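PDB 3GQM: protein-glutamine deamidase Cif from Burkholderia pseudomallei, which deamidates a glutamine side chain of host NEDD8 to glutamate, which shuts down cullin-RING ubiquitin ligases and halts the host cell cycle. Local coordinates for residues Ser205-Glu208 / Leu209-Leu213; Ser197-Gly200 / Ser201-Val204. One frame throughout, in Å; residues are numbered along the deposited sequence.

Interaction 1: Ser205-Glu208 / Leu209-Leu213; sequences SLDE and LNQLL
L209 sits over the carbonyl of S205, one helical turn back, and its side chain is the one to follow outward. With chi1 at -82°, CG stands beside its own backbone N and anti to the carbonyl carbon, which brings the first part of the side chain over the preceding turn. CB lies 3.5 Å from S205 O and also touches L206 O. CG is 3.6 Å from S205 O, and CD1 still grazes that oxygen at 4.0 Å. Beyond this turn the side chain enters the protein core, where it packs on F135 of helix 135-139, I163 of strand 159-165 and I232 of helix 222-233.

The same carbonyl takes the backbone bond that opens the helix: L209 N donates to S205 O at 2.9 Å. This is the first turn of the short helix 206-212, with S205 as N-cap. Its OG accepts from E208 N, although the position of that hydroxyl is not secure. The i to i+4 ladder runs on through N210 N to L206 O and Q211 N to D207 O, and goes on with a nearly straight bond from L212 N to E208 O, 2.8 Å long, before L213 N closes on L209 O.

CB and CG of Q211 lean over the turn before them: CB is 3.5 Å from E208 O, and CG lies near D207 O. CB of N210 rests 3.4 Å from L206 O, while its OD1 turns away to accept from A136 N. E208 carries its carboxylate away from this turn to helix 222-233, where OE2 is bonded to S231 OG.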
loop_
_atom_site.group_PDB
_atom_site.type_symbol
_atom_site.label_atom_id
_atom_site.label_comp_id
_atom_site.label_asym_id
_atom_site.label_seq_id
_atom_site.Cartn_x
_atom_site.Cartn_y
_atom_site.Cartn_z
ATOM N N SER A 205 -8.467 -9.701 11.226
ATOM C CA SER A 205 -9.363 -10.828 11.069
ATOM C C SER A 205 -9.636 -11.149 9.584
ATOM O O SER A 205 -10.174 -10.301 8.869
ATOM C CB SER A 205 -10.694 -10.520 11.773
ATOM O OG SER A 205 -11.624 -11.527 11.424
ATOM N N LEU A 206 -9.309 -12.359 9.124
ATOM C CA LEU A 206 -9.699 -12.779 7.756
ATOM C C LEU A 206 -11.218 -12.767 7.579
ATOM O O LEU A 206 -11.737 -12.456 6.482
ATOM C CB LEU A 206 -9.076 -14.118 7.358
ATOM C CG LEU A 206 -7.632 -13.812 6.917
ATOM C CD1 LEU A 206 -6.644 -14.706 7.623
ATOM C CD2 LEU A 206 -7.493 -13.881 5.413
ATOM N N ASP A 207 -11.900 -13.042 8.686
ATOM C CA ASP A 207 -13.344 -12.933 8.833
ATOM C C ASP A 207 -13.878 -11.557 8.570
ATOM O O ASP A 207 -14.771 -11.382 7.769
ATOM C CB ASP A 207 -13.688 -13.206 10.288
ATOM C CG ASP A 207 -14.785 -14.137 10.434
ATOM O OD1 ASP A 207 -15.880 -13.661 10.803
ATOM O OD2 ASP A 207 -14.530 -15.353 10.190
ATOM N N GLU A 208 -13.369 -10.569 9.291
ATOM C CA GLU A 208 -13.793 -9.215 9.007
ATOM C C GLU A 208 -13.418 -8.778 7.599
ATOM O O GLU A 208 -14.209 -8.104 6.939
ATOM C CB GLU A 208 -13.218 -8.263 10.038
ATOM C CG GLU A 208 -13.664 -8.561 11.456
ATOM C CD GLU A 208 -13.308 -7.424 12.383
ATOM O OE1 GLU A 208 -14.219 -6.856 13.006
ATOM O OE2 GLU A 208 -12.138 -7.036 12.452
ATOM N N LEU A 209 -12.212 -9.135 7.151
ATOM C CA LEU A 209 -11.772 -8.802 5.785
ATOM C C LEU A 209 -12.740 -9.390 4.750
ATOM O O LEU A 209 -13.087 -8.725 3.770
ATOM C CB LEU A 209 -10.335 -9.300 5.480
ATOM C CG LEU A 209 -9.196 -8.402 5.976
ATOM C CD1 LEU A 209 -7.849 -9.107 5.823
ATOM C CD2 LEU A 209 -9.224 -7.067 5.214
ATOM N N ASN A 210 -13.153 -10.640 4.973
ATOM C CA ASN A 210 -14.100 -11.256 4.058
ATOM C C ASN A 210 -15.419 -10.479 3.965
ATOM O O ASN A 210 -15.964 -10.291 2.866
ATOM C CB ASN A 210 -14.385 -12.693 4.405
ATOM C CG ASN A 210 -15.192 -13.353 3.321
ATOM O OD1 ASN A 210 -14.788 -13.324 2.134
ATOM N ND2 ASN A 210 -16.384 -13.865 3.676
ATOM N N GLN A 211 -15.892 -9.984 5.108
ATOM C CA GLN A 211 -17.114 -9.167 5.170
ATOM C C GLN A 211 -16.939 -7.806 4.515
ATOM O O GLN A 211 -17.816 -7.358 3.736
ATOM C CB GLN A 211 -17.566 -8.959 6.635
ATOM C CG GLN A 211 -18.240 -10.172 7.231
ATOM C CD GLN A 211 -18.195 -10.197 8.773
ATOM O OE1 GLN A 211 -17.758 -11.177 9.372
ATOM N NE2 GLN A 211 -18.652 -9.127 9.407
ATOM N N LEU A 212 -15.833 -7.127 4.842
ATOM C CA LEU A 212 -15.503 -5.854 4.225
ATOM C C LEU A 212 -15.488 -5.972 2.719
ATOM O O LEU A 212 -16.000 -5.109 2.010
ATOM C CB LEU A 212 -14.133 -5.301 4.713
ATOM C CG LEU A 212 -13.547 -4.121 3.931
ATOM C CD1 LEU A 212 -14.598 -2.975 3.709
ATOM C CD2 LEU A 212 -12.262 -3.531 4.620
ATOM N N LEU A 213 -14.873 -7.027 2.229
ATOM C CA LEU A 213 -14.570 -7.136 0.829
ATOM C C LEU A 213 -15.750 -7.756 0.072
ATOM O O LEU A 213 -15.640 -8.047 -1.074
ATOM C CB LEU A 213 -13.247 -7.930 0.620
ATOM C CG LEU A 213 -11.869 -7.179 0.428
ATOM C CD1 LEU A 213 -11.786 -5.868 1.068
ATOM C CD2 LEU A 213 -10.604 -8.002 0.806
#

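Interaction 2: Ser197-Gly200 / Ser201-Val204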
loop_
_atom_site.group_PDB
_atom_site.type_symbol
_atom_site.label_atom_id
_atom_site.label_comp_id
_atom_site.label_asym_id
_atom_site.label_seq_id
_atom_site.Cartn_x
_atom_site.Cartn_y
_atom_site.Cartn_z
ATOM N N SER A 197 3.990 2.041 11.691
ATOM C CA SER A 197 4.465 2.099 13.071
ATOM C C SER A 197 3.414 1.681 14.149
ATOM O O SER A 197 3.742 1.008 15.122
ATOM C CB SER A 197 4.978 3.479 13.351
ATOM O OG SER A 197 5.634 3.457 14.607
ATOM N N ARG A 198 2.155 2.055 13.960
ATOM C CA ARG A 198 1.128 1.683 14.935
ATOM C C ARG A 198 0.470 0.346 14.675
ATOM O O ARG A 198 0.187 -0.380 15.622
ATOM C CB ARG A 198 0.034 2.743 15.021
ATOM C CG ARG A 198 0.427 3.962 15.799
ATOM C CD ARG A 198 -0.600 4.184 16.892
ATOM N NE ARG A 198 -0.173 5.298 17.705
ATOM C CZ ARG A 198 -0.481 6.571 17.462
ATOM N NH1 ARG A 198 -1.265 6.905 16.437
ATOM N NH2 ARG A 198 -0.004 7.512 18.270
ATOM N N ARG A 199 0.209 0.030 13.406
ATOM C CA ARG A 199 -0.581 -1.151 13.066
ATOM C C ARG A 199 0.021 -2.150 12.040
ATOM O O ARG A 199 -0.631 -3.143 11.628
ATOM C CB ARG A 199 -1.976 -0.683 12.659
ATOM C CG ARG A 199 -2.730 -0.069 13.947
ATOM C CD ARG A 199 -4.234 -0.085 13.768
ATOM N NE ARG A 199 -4.734 -1.466 13.553
ATOM C CZ ARG A 199 -5.911 -1.759 13.028
ATOM N NH1 ARG A 199 -6.768 -0.778 12.615
ATOM N NH2 ARG A 199 -6.233 -3.036 12.883
ATOM N N GLY A 200 1.261 -1.874 11.639
ATOM C CA GLY A 200 1.947 -2.662 10.594
ATOM C C GLY A 200 2.119 -4.141 10.940
ATOM O O GLY A 200 2.164 -4.944 10.044
ATOM N N SER A 201 2.177 -4.491 12.230
ATOM C CA SER A 201 2.271 -5.906 12.677
ATOM C C SER A 201 1.079 -6.316 13.488
ATOM O O SER A 201 1.158 -7.243 14.271
ATOM C CB SER A 201 3.511 -6.138 13.542
ATOM O OG SER A 201 4.609 -5.441 12.999
ATOM N N ASP A 202 -0.035 -5.638 13.276
ATOM C CA ASP A 202 -1.272 -5.952 13.953
ATOM C C ASP A 202 -2.115 -6.877 13.127
ATOM O O ASP A 202 -2.718 -6.428 12.160
ATOM C CB ASP A 202 -2.047 -4.658 14.155
ATOM C CG ASP A 202 -3.169 -4.804 15.144
ATOM O OD1 ASP A 202 -3.442 -5.973 15.580
ATOM O OD2 ASP A 202 -3.789 -3.755 15.463
ATOM N N PRO A 203 -2.224 -8.159 13.512
ATOM C CA PRO A 203 -2.977 -9.066 12.617
ATOM C C PRO A 203 -4.442 -8.640 12.515
ATOM O O PRO A 203 -5.023 -8.137 13.493
ATOM C CB PRO A 203 -2.881 -10.432 13.291
ATOM C CG PRO A 203 -1.908 -10.244 14.527
ATOM C CD PRO A 203 -1.838 -8.791 14.797
ATOM N N VAL A 204 -5.007 -8.823 11.324
ATOM C CA VAL A 204 -6.386 -8.486 11.045
ATOM C C VAL A 204 -7.198 -9.763 10.826
ATOM O O VAL A 204 -6.680 -10.801 10.340
ATOM C CB VAL A 204 -6.490 -7.532 9.807
ATOM C CG1 VAL A 204 -7.889 -7.482 9.327
ATOM C CG2 VAL A 204 -6.034 -6.149 10.237
HETATM O O HOH W 1 -2.217 -4.686 10.078
#
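R199 and D202 reach for each other across the turn at the end of helix 192-199, their side chains crossing at a slant with the guanidinium and carboxylate planes 65° apart. So steep an angle rules out the flat, two-pronged pairing of arginine with a carboxylate, and the salt bridge rests on a single bond: R199 NE donates to D202 OD2 at 3.1 Å. OD2 lies at the edge of the guanidinium, somewhat tilted from its plane, and is itself approached on its anti side from outside the carboxylate plane. The bend at chi3 of R199 (59°) folds NE back toward the aspartate. On the other side of the bridge, D202 holds CG anti to its backbone N (chi1 -165°), which places the carboxylate beside R199 NE. Its CB lies 3.3 Å from R199 O.

Under the side chains runs a type I beta turn from R199 to D202. It is closed by D202 N donating to R199 O at 3.0 Å, the donor standing above the carbonyl plane. A water donates to both R199 O, at 2.7 Å, and D202 O, tying the two ends of the turn a second time. Farther on, CG2 of V204 comes within 4.1 Å of R199 NH2, its side chain roughly at right angles to the arginine.

The remaining nitrogens of the guanidinium turn to the end of helix 222-233 and the residues just after it: NH2 donates to S231 O and NH1 to Q234 O. Bonds from all three nitrogens thus fix the rotation of this buried group, and D202 supplies a negative charge that would offset at least part of its positive one.

Interaction 2 leads directly into interaction 1: V204 ends the turn region after helix 192-199, and S205 caps helix 206-212. Their centres lie 16 Å apart, yet they touch where L209 CG packs on V204 CG1 at 3.7 Å. Helix 222-233 is a shared neighbour: S231 bonds E208 through its hydroxyl and R199 through its backbone carbonyl. Both contacts come near H159 and Q179, inferred active-site residues. Measured between side chains, R199 is about 7 Å from Q179 and about 11 Å from H159, whereas L212 is about 8 Å from H159 and about 9 Å from Q179.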